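Local coordinates for Lin1840 protein (Listeria innocua serovar 6a, PDB 4ZOC) that is a family 3 beta-glucosidase of beta-1,2-glucan metabolism that probably releases beta-D-glucose from the non-reducing ends of its substrates, at residues T98-P103 and R116-V121; K366-G371 and G529-R534; E683-Y688 and G699-F704. The protein carries 2 engineered substitutions. All coordinates share one frame; numbering follows the deposited sequence.

Contacts 1 and 2 are neighbours, their centres 10 Å apart, and helix 361-374 connects them: it supplies one half of contact 2 and also packs against both segments of contact 1. Contact 1 is buried and purely apolar across its interface, inside the TIM-barrel domain. Contact 2 is only partly buried, and charged side chains and a water carry it. The hydroxyl of Thr530, in contact 2, probably hydrogen-bonds the backbone N of Val99 in contact 1. Contact 3 stands apart in the fibronectin type III-like domain, its nearest atoms about 20 Å from contact 1 and about 24 Å from contact 2; it too is buried, but it is one aromatic pair beside a magnesium site.

Contact 1: T98-P103 and R116-V121; sequences TVFPIP and RVMAEV
Phe100 reaches from the loop 98-103 onto helix 112-128, where Met118 and Val121, one turn apart, receive its ring. Starting at the root, Phe100 CB lies 3.5 Å from Met118 CG, and Phe100 CG is closer still to the same methylene, at 3.4 Å. Along one side of the ring, Phe100 CD2 meets Met118 CB at 3.7 Å, and Phe100 CE2 comes down beside Met118 CA at 3.8 Å. That CA sits over the ring face, a CH-pi contact tilted 19° from the ring normal. At the far end the partner changes: Phe100 CE1 is 3.8 Å from Val121 CG1, a methyl near the ring plane at its edge, while Phe100 CZ touches Val121 CB at 3.8 Å. The sulfur stands further off, Met118 SD being 5.3 Å from the centroid of the Phe100 ring, an oblique Met-aromatic contact. With Met118 CG anti to the backbone N (chi1 178°), that methylene lies against the root of the ring; bends at the next two torsions turn the end of the chain away from the loop, and the side chain also touches Leu106 and, on helix 158-173, Met168 and Tyr172. This is the loop and helix of a beta-alpha-beta crossover in the TIM barrel, between the adjacent parallel strands 87-90 and 133-134. With no hydrogen bond between the segments, the loop is held to its helix here by van der Waals fit and weak C-H and sulfur contacts with a single ring.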
loop_
_atom_site.group_PDB
_atom_site.type_symbol
_atom_site.label_atom_id
_atom_site.label_comp_id
_atom_site.label_asym_id
_atom_site.label_seq_id
_atom_site.Cartn_x
_atom_site.Cartn_y
_atom_site.Cartn_z
ATOM N N THR A 98 21.063 17.007 -25.647
ATOM C CA THR A 98 21.040 15.632 -26.112
ATOM C C THR A 98 20.309 14.782 -25.067
ATOM O O THR A 98 20.836 14.586 -23.926
ATOM C CB THR A 98 22.446 15.047 -26.385
ATOM O OG1 THR A 98 23.191 15.957 -27.206
ATOM C CG2 THR A 98 22.297 13.627 -27.096
ATOM N N VAL A 99 19.076 14.361 -25.393
ATOM C CA VAL A 99 18.232 13.722 -24.400
ATOM C C VAL A 99 18.445 12.215 -24.497
ATOM O O VAL A 99 18.370 11.623 -25.562
ATOM C CB VAL A 99 16.756 14.098 -24.519
ATOM C CG1 VAL A 99 15.909 13.490 -23.379
ATOM C CG2 VAL A 99 16.584 15.575 -24.577
ATOM N N PHE A 100 18.787 11.641 -23.359
ATOM C CA PHE A 100 19.045 10.232 -23.184
ATOM C C PHE A 100 17.744 9.541 -22.713
ATOM O O PHE A 100 16.721 10.207 -22.393
ATOM C CB PHE A 100 20.181 10.009 -22.169
ATOM C CG PHE A 100 21.559 10.289 -22.715
ATOM C CD1 PHE A 100 21.952 11.576 -22.956
ATOM C CD2 PHE A 100 22.496 9.268 -22.892
ATOM C CE1 PHE A 100 23.194 11.853 -23.458
ATOM C CE2 PHE A 100 23.710 9.555 -23.431
ATOM C CZ PHE A 100 24.065 10.845 -23.715
ATOM N N PRO A 101 17.764 8.181 -22.669
ATOM C CA PRO A 101 16.557 7.478 -22.120
ATOM C C PRO A 101 16.237 7.961 -20.732
ATOM O O PRO A 101 17.144 8.361 -19.931
ATOM C CB PRO A 101 16.944 5.989 -22.188
ATOM C CG PRO A 101 17.940 5.936 -23.313
ATOM C CD PRO A 101 18.714 7.235 -23.237
ATOM N N ILE A 102 14.934 7.974 -20.455
ATOM C CA ILE A 102 14.437 8.252 -19.067
ATOM C C ILE A 102 15.100 7.348 -18.045
ATOM O O ILE A 102 15.520 6.260 -18.382
ATOM C CB ILE A 102 12.902 8.157 -18.932
ATOM C CG1 ILE A 102 12.333 6.787 -19.375
ATOM C CG2 ILE A 102 12.248 9.306 -19.628
ATOM C CD1 ILE A 102 10.912 6.530 -18.932
ATOM N N PRO A 103 15.247 7.822 -16.784
ATOM C CA PRO A 103 15.974 6.982 -15.863
ATOM C C PRO A 103 15.481 5.520 -15.695
ATOM O O PRO A 103 16.315 4.643 -15.487
ATOM C CB PRO A 103 15.919 7.797 -14.571
ATOM C CG PRO A 103 15.969 9.203 -15.084
ATOM C CD PRO A 103 15.114 9.181 -16.280
ATOM N N ARG A 116 26.918 6.351 -16.372
ATOM C CA ARG A 116 27.970 7.347 -16.211
ATOM C C ARG A 116 28.164 8.242 -17.449
ATOM O O ARG A 116 28.324 9.451 -17.350
ATOM C CB ARG A 116 29.273 6.634 -15.863
ATOM C CG ARG A 116 30.421 7.583 -15.438
ATOM C CD ARG A 116 31.811 6.895 -15.507
ATOM N NE ARG A 116 32.174 6.671 -16.896
ATOM C CZ ARG A 116 32.578 7.590 -17.741
ATOM N NH1 ARG A 116 32.776 8.860 -17.323
ATOM N NH2 ARG A 116 32.819 7.275 -19.009
ATOM N N VAL A 117 28.179 7.634 -18.631
ATOM C CA VAL A 117 28.306 8.406 -19.857
ATOM C C VAL A 117 27.146 9.380 -20.049
ATOM O O VAL A 117 27.344 10.522 -20.433
ATOM C CB VAL A 117 28.438 7.483 -21.089
ATOM C CG1 VAL A 117 28.258 8.261 -22.394
ATOM C CG2 VAL A 117 29.781 6.760 -21.052
ATOM N N MET A 118 25.929 8.901 -19.777
ATOM C CA MET A 118 24.785 9.772 -19.819
ATOM C C MET A 118 25.060 11.005 -18.948
ATOM O O MET A 118 24.861 12.165 -19.385
ATOM C CB MET A 118 23.510 9.075 -19.390
ATOM C CG MET A 118 22.251 9.962 -19.376
ATOM S SD MET A 118 22.016 11.084 -18.013
ATOM C CE MET A 118 21.816 10.040 -16.615
ATOM N N ALA A 119 25.447 10.786 -17.685
ATOM C CA ALA A 119 25.643 11.925 -16.794
ATOM C C ALA A 119 26.824 12.821 -17.221
ATOM O O ALA A 119 26.770 14.049 -17.100
ATOM C CB ALA A 119 25.825 11.383 -15.426
ATOM N N GLU A 120 27.912 12.206 -17.731
ATOM C CA GLU A 120 28.998 13.011 -18.300
ATOM C C GLU A 120 28.583 13.947 -19.465
ATOM O O GLU A 120 28.949 15.132 -19.460
ATOM C CB GLU A 120 30.177 12.095 -18.678
ATOM C CG GLU A 120 31.398 12.873 -19.180
ATOM C CD GLU A 120 32.518 11.891 -19.329
ATOM O OE1 GLU A 120 32.619 11.355 -20.405
ATOM O OE2 GLU A 120 33.231 11.580 -18.357
ATOM N N VAL A 121 27.828 13.421 -20.437
ATOM C CA VAL A 121 27.346 14.241 -21.521
ATOM C C VAL A 121 26.419 15.354 -21.012
ATOM O O VAL A 121 26.489 16.501 -21.441
ATOM C CB VAL A 121 26.693 13.416 -22.625
ATOM C CG1 VAL A 121 26.037 14.292 -23.654
ATOM C CG2 VAL A 121 27.686 12.485 -23.275
#

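Contact 2: K366-G371 and G529-R534; sequences KARAAG and GTEAGR
Arg368 lies extended from helix 361-374 across the side chain of Arg534, its guanidinium over the aliphatic part of the other arginine. Arg534 CD sits over one face of that group, 3.4 Å from Arg368 NH1, and Arg534 CB is 3.7 Å from Arg368 NE. The two chains run at about a right angle, yet their guanidinium planes differ by only 23°. Closer to the helix, Arg368 CB rests on Glu531 CB at 3.9 Å, and Arg368 CD lies 3.6 Å from Glu531 OE1. Arg368 makes no direct salt bridge to Glu531: the carboxylate oxygen is too distant and well out of the guanidinium plane, with no N-H pointing at it. A water joins them instead, accepting from Arg368 NH1 at its edge, 3.1 Å away, and donating to Glu531 OE1 at 2.9 Å. The segments belong to two helices at one edge of the mixed sheet in the C-terminal domain of this family: helix 361-374 leads into the outermost strand 376-380, and helix 532-541 follows its antiparallel neighbour 521-524. A type I turn from Gly529 to Ala532 brings Glu531 to the N-cap position of the second helix. From there the Glu531 chain, bent at chi2 (-73°), turns its carboxylate toward Arg534 NH1. The hydrogen bond of that salt bridge is nearly straight: Arg534 NH1 meets Glu531 OE1 at 3.1 Å on its syn side, close to both group planes, with a weak second bond to Glu531 OE2. Each charge has another partner: Asp538 for Arg368, Arg364 for Glu531 and Glu427 for Arg534. Asp538, Glu427 and Glu531 itself probably offset the proximity of the two arginines, whose Arg368 NH1 and Arg534 NE are 4.3 Å apart.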
loop_
_atom_site.group_PDB
_atom_site.type_symbol
_atom_site.label_atom_id
_atom_site.label_comp_id
_atom_site.label_asym_id
_atom_site.label_seq_id
_atom_site.Cartn_x
_atom_site.Cartn_y
_atom_site.Cartn_z
ATOM N N LYS A 366 26.264 8.638 -28.354
ATOM C CA LYS A 366 26.191 8.117 -27.012
ATOM C C LYS A 366 24.710 7.872 -26.568
ATOM O O LYS A 366 24.402 6.849 -25.963
ATOM C CB LYS A 366 26.898 9.022 -26.056
ATOM C CG LYS A 366 28.384 9.015 -26.287
ATOM C CD LYS A 366 29.170 10.107 -25.574
ATOM C CE LYS A 366 30.635 9.993 -25.937
ATOM N NZ LYS A 366 31.288 11.213 -25.425
ATOM N N ALA A 367 23.842 8.832 -26.846
ATOM C CA ALA A 367 22.417 8.681 -26.593
ATOM C C ALA A 367 21.752 7.538 -27.349
ATOM O O ALA A 367 20.936 6.840 -26.770
ATOM C CB ALA A 367 21.679 9.975 -26.807
ATOM N N ARG A 368 22.119 7.317 -28.628
ATOM C CA ARG A 368 21.615 6.171 -29.335
ATOM C C ARG A 368 22.051 4.868 -28.657
ATOM O O ARG A 368 21.212 3.949 -28.434
ATOM C CB ARG A 368 22.069 6.217 -30.755
ATOM C CG ARG A 368 21.406 5.298 -31.748
ATOM C CD ARG A 368 22.073 5.932 -33.008
ATOM N NE ARG A 368 21.825 5.102 -34.067
ATOM C CZ ARG A 368 22.026 5.387 -35.330
ATOM N NH1 ARG A 368 22.547 6.534 -35.722
ATOM N NH2 ARG A 368 21.669 4.460 -36.174
ATOM N N ALA A 369 23.332 4.788 -28.300
ATOM C CA ALA A 369 23.898 3.619 -27.672
ATOM C C ALA A 369 23.160 3.372 -26.351
ATOM O O ALA A 369 22.832 2.230 -26.051
ATOM C CB ALA A 369 25.384 3.806 -27.409
ATOM N N ALA A 370 22.870 4.443 -25.587
ATOM C CA ALA A 370 22.137 4.299 -24.350
ATOM C C ALA A 370 20.744 3.722 -24.594
ATOM O O ALA A 370 20.310 2.876 -23.819
ATOM C CB ALA A 370 22.019 5.594 -23.563
ATOM N N GLY A 371 20.057 4.249 -25.609
ATOM C CA GLY A 371 18.729 3.760 -26.001
ATOM C C GLY A 371 18.747 2.285 -26.387
ATOM O O GLY A 371 17.835 1.544 -25.959
ATOM N N GLY A 529 14.648 9.152 -25.838
ATOM C CA GLY A 529 15.257 10.499 -26.004
ATOM C C GLY A 529 15.445 10.858 -27.458
ATOM O O GLY A 529 14.722 10.424 -28.355
ATOM N N THR A 530 16.451 11.702 -27.675
ATOM C CA THR A 530 16.704 12.337 -28.931
ATOM C C THR A 530 16.869 11.390 -30.085
ATOM O O THR A 530 16.366 11.672 -31.180
ATOM C CB THR A 530 17.945 13.285 -28.781
ATOM O OG1 THR A 530 17.642 14.329 -27.797
ATOM C CG2 THR A 530 18.316 13.901 -30.119
ATOM N N GLU A 531 17.458 10.217 -29.839
ATOM C CA GLU A 531 17.696 9.302 -30.939
ATOM C C GLU A 531 16.608 8.220 -31.033
ATOM O O GLU A 531 16.856 7.134 -31.707
ATOM C CB GLU A 531 19.096 8.684 -30.825
ATOM C CG GLU A 531 20.201 9.707 -31.058
ATOM C CD GLU A 531 20.337 10.123 -32.499
ATOM O OE1 GLU A 531 20.662 9.282 -33.325
ATOM O OE2 GLU A 531 20.194 11.316 -32.757
ATOM N N ALA A 532 15.451 8.443 -30.379
ATOM C CA ALA A 532 14.362 7.421 -30.293
ATOM C C ALA A 532 14.102 6.567 -31.574
ATOM O O ALA A 532 14.069 5.338 -31.535
ATOM C CB ALA A 532 13.073 8.035 -29.778
ATOM N N GLY A 533 13.893 7.214 -32.714
ATOM C CA GLY A 533 13.541 6.453 -33.916
ATOM C C GLY A 533 14.683 5.618 -34.438
ATOM O O GLY A 533 14.443 4.637 -35.143
ATOM N N ARG A 534 15.943 6.058 -34.206
ATOM C CA ARG A 534 17.126 5.334 -34.682
ATOM C C ARG A 534 17.346 4.161 -33.761
ATOM O O ARG A 534 17.620 3.073 -34.211
ATOM C CB ARG A 534 18.346 6.162 -34.696
ATOM C CG ARG A 534 18.179 7.329 -35.625
ATOM C CD ARG A 534 19.475 8.072 -35.875
ATOM N NE ARG A 534 19.278 9.044 -36.965
ATOM C CZ ARG A 534 19.582 10.353 -36.924
ATOM N NH1 ARG A 534 20.014 10.976 -35.841
ATOM N NH2 ARG A 534 19.384 11.087 -37.987
HETATM O O HOH W 1 23.481 8.770 -33.732
#

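Contact 3: E683-Y688 and G699-F704; sequences EAFSFY and GLHRVF
Phe685 and His701 are where the two backbones come nearest, their CA atoms still 8.2 Å apart, too far for any main-chain pairing. Residues 683-686 form a turn, with Ser686 N hydrogen-bonded to Glu683 O at 3.1 Å, before the chain straightens into the short strand 687-688. Residues 699-704 run as part of strand 699-706, which lies between strands 638-648 and 712-720 in the five-stranded sheet of the fibronectin type III-like domain; His701 shares backbone hydrogen bonds with Val717, and Arg702 with Gln647. Only side chains therefore bridge the gap, and one pair does the work. Phe685 presents an edge to the face of His701 in a T-shaped (edge-to-face) stack, the centroids of the Phe685 and His701 rings 4.8 Å apart and their planes at 69°. Phe685 CD2 stands over the centre of the imidazole, nearly equidistant from its five atoms: Phe685 CD2 to His701 ND1 is 3.6 Å, and Phe685 CD2 to His701 NE2 is 3.8 Å. Phe685 CE2 sits further along, 3.9 Å from His701 CG. With CG anti to its carbonyl carbon (chi1 -70°), the imidazole of His701 swings out from the sheet to the turn, and chi2 (-106°) turns its face to Phe685. The same histidine touches Asp648, which binds magnesium with Thr650, and its side chain is about 4 Å from the ion. Phe685 thus packs on a neighbour of the metal site, and the stack joins the turn 683-686 to the sheet there. Alongside on strand 699-706, Leu700 packs on Arg284 of the second subunit. At the rim of the stack, the backbone Phe685 O lies 3.8 Å from His701 CE1.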
loop_
_atom_site.group_PDB
_atom_site.type_symbol
_atom_site.label_atom_id
_atom_site.label_comp_id
_atom_site.label_asym_id
_atom_site.label_seq_id
_atom_site.Cartn_x
_atom_site.Cartn_y
_atom_site.Cartn_z
ATOM N N GLU A 683 28.823 -7.556 3.780
ATOM C CA GLU A 683 27.734 -6.618 3.761
ATOM C C GLU A 683 26.513 -7.165 2.969
ATOM O O GLU A 683 25.373 -6.921 3.337
ATOM C CB GLU A 683 28.225 -5.253 3.204
ATOM C CG GLU A 683 27.192 -4.163 3.383
ATOM C CD GLU A 683 26.146 -4.151 2.266
ATOM O OE1 GLU A 683 26.502 -4.490 1.111
ATOM O OE2 GLU A 683 24.966 -3.813 2.551
ATOM N N ALA A 684 26.761 -7.946 1.927
ATOM C CA ALA A 684 25.682 -8.549 1.110
ATOM C C ALA A 684 24.892 -9.512 1.926
ATOM O O ALA A 684 23.733 -9.787 1.590
ATOM C CB ALA A 684 26.246 -9.235 -0.101
ATOM N N PHE A 685 25.514 -10.061 2.987
ATOM C CA PHE A 685 24.847 -11.028 3.844
ATOM C C PHE A 685 24.139 -10.414 5.061
ATOM O O PHE A 685 23.511 -11.123 5.831
ATOM C CB PHE A 685 25.869 -12.086 4.349
ATOM C CG PHE A 685 26.410 -12.986 3.284
ATOM C CD1 PHE A 685 27.428 -12.576 2.419
ATOM C CD2 PHE A 685 25.962 -14.275 3.183
ATOM C CE1 PHE A 685 27.899 -13.423 1.411
ATOM C CE2 PHE A 685 26.382 -15.112 2.162
ATOM C CZ PHE A 685 27.394 -14.722 1.301
ATOM N N SER A 686 24.294 -9.107 5.210
ATOM C CA SER A 686 23.864 -8.393 6.388
ATOM C C SER A 686 22.524 -7.742 6.157
ATOM O O SER A 686 22.069 -7.551 4.993
ATOM C CB SER A 686 24.908 -7.363 6.726
ATOM O OG SER A 686 26.134 -8.061 7.015
ATOM N N PHE A 687 21.916 -7.360 7.298
ATOM C CA PHE A 687 20.617 -6.729 7.329
ATOM C C PHE A 687 20.361 -6.000 8.627
ATOM O O PHE A 687 21.082 -6.184 9.577
ATOM C CB PHE A 687 19.495 -7.746 7.083
ATOM C CG PHE A 687 19.259 -8.676 8.224
ATOM C CD1 PHE A 687 20.136 -9.778 8.403
ATOM C CD2 PHE A 687 18.298 -8.452 9.131
ATOM C CE1 PHE A 687 19.929 -10.648 9.455
ATOM C CE2 PHE A 687 18.105 -9.318 10.187
ATOM C CZ PHE A 687 18.973 -10.403 10.337
ATOM N N TYR A 688 19.296 -5.156 8.648
ATOM C CA TYR A 688 18.871 -4.467 9.808
ATOM C C TYR A 688 17.946 -5.289 10.688
ATOM O O TYR A 688 16.973 -5.778 10.203
ATOM C CB TYR A 688 18.170 -3.163 9.417
ATOM C CG TYR A 688 19.167 -2.149 8.924
ATOM C CD1 TYR A 688 19.869 -1.404 9.761
ATOM C CD2 TYR A 688 19.440 -2.026 7.556
ATOM C CE1 TYR A 688 20.799 -0.465 9.261
ATOM C CE2 TYR A 688 20.341 -1.121 7.052
ATOM C CZ TYR A 688 20.994 -0.319 7.908
ATOM O OH TYR A 688 21.870 0.549 7.352
ATOM N N GLY A 699 24.197 -18.715 9.557
ATOM C CA GLY A 699 23.136 -19.563 9.054
ATOM C C GLY A 699 23.274 -19.781 7.555
ATOM O O GLY A 699 24.271 -19.422 6.963
ATOM N N LEU A 700 22.222 -20.393 6.991
ATOM C CA LEU A 700 22.121 -20.804 5.655
ATOM C C LEU A 700 21.712 -19.651 4.737
ATOM O O LEU A 700 20.712 -18.938 5.027
ATOM C CB LEU A 700 21.026 -21.872 5.526
ATOM C CG LEU A 700 20.912 -22.540 4.110
ATOM C CD1 LEU A 700 22.176 -23.232 3.561
ATOM C CD2 LEU A 700 19.736 -23.549 4.099
ATOM N N HIS A 701 22.409 -19.529 3.608
ATOM C CA HIS A 701 22.039 -18.572 2.534
ATOM C C HIS A 701 21.978 -19.343 1.247
ATOM O O HIS A 701 22.689 -20.358 1.097
ATOM C CB HIS A 701 23.064 -17.460 2.396
ATOM C CG HIS A 701 23.056 -16.499 3.550
ATOM N ND1 HIS A 701 22.547 -15.236 3.469
ATOM C CD2 HIS A 701 23.464 -16.659 4.837
ATOM C CE1 HIS A 701 22.596 -14.666 4.659
ATOM N NE2 HIS A 701 23.205 -15.494 5.493
ATOM N N ARG A 702 21.142 -18.911 0.330
ATOM C CA ARG A 702 21.130 -19.389 -1.034
ATOM C C ARG A 702 21.653 -18.347 -1.962
ATOM O O ARG A 702 21.400 -17.190 -1.800
ATOM C CB ARG A 702 19.721 -19.779 -1.478
ATOM C CG ARG A 702 19.165 -20.935 -0.661
ATOM C CD ARG A 702 17.847 -21.356 -1.235
ATOM N NE ARG A 702 17.314 -22.362 -0.351
ATOM C CZ ARG A 702 16.218 -22.258 0.406
ATOM N NH1 ARG A 702 15.454 -21.167 0.421
ATOM N NH2 ARG A 702 15.878 -23.268 1.180
ATOM N N VAL A 703 22.333 -18.800 -2.988
ATOM C CA VAL A 703 23.021 -18.000 -3.974
ATOM C C VAL A 703 22.419 -18.409 -5.311
ATOM O O VAL A 703 22.383 -19.604 -5.651
ATOM C CB VAL A 703 24.580 -18.276 -3.996
ATOM C CG1 VAL A 703 25.245 -17.335 -5.007
ATOM C CG2 VAL A 703 25.215 -17.993 -2.635
ATOM N N PHE A 704 21.874 -17.432 -6.043
ATOM C CA PHE A 704 21.203 -17.656 -7.301
ATOM C C PHE A 704 21.963 -16.949 -8.389
ATOM O O PHE A 704 22.216 -15.707 -8.331
ATOM C CB PHE A 704 19.758 -17.115 -7.308
ATOM C CG PHE A 704 18.918 -17.548 -6.128
ATOM C CD1 PHE A 704 19.004 -16.881 -4.901
ATOM C CD2 PHE A 704 18.004 -18.585 -6.276
ATOM C CE1 PHE A 704 18.206 -17.251 -3.855
ATOM C CE2 PHE A 704 17.199 -18.959 -5.226
ATOM C CZ PHE A 704 17.302 -18.300 -3.997
#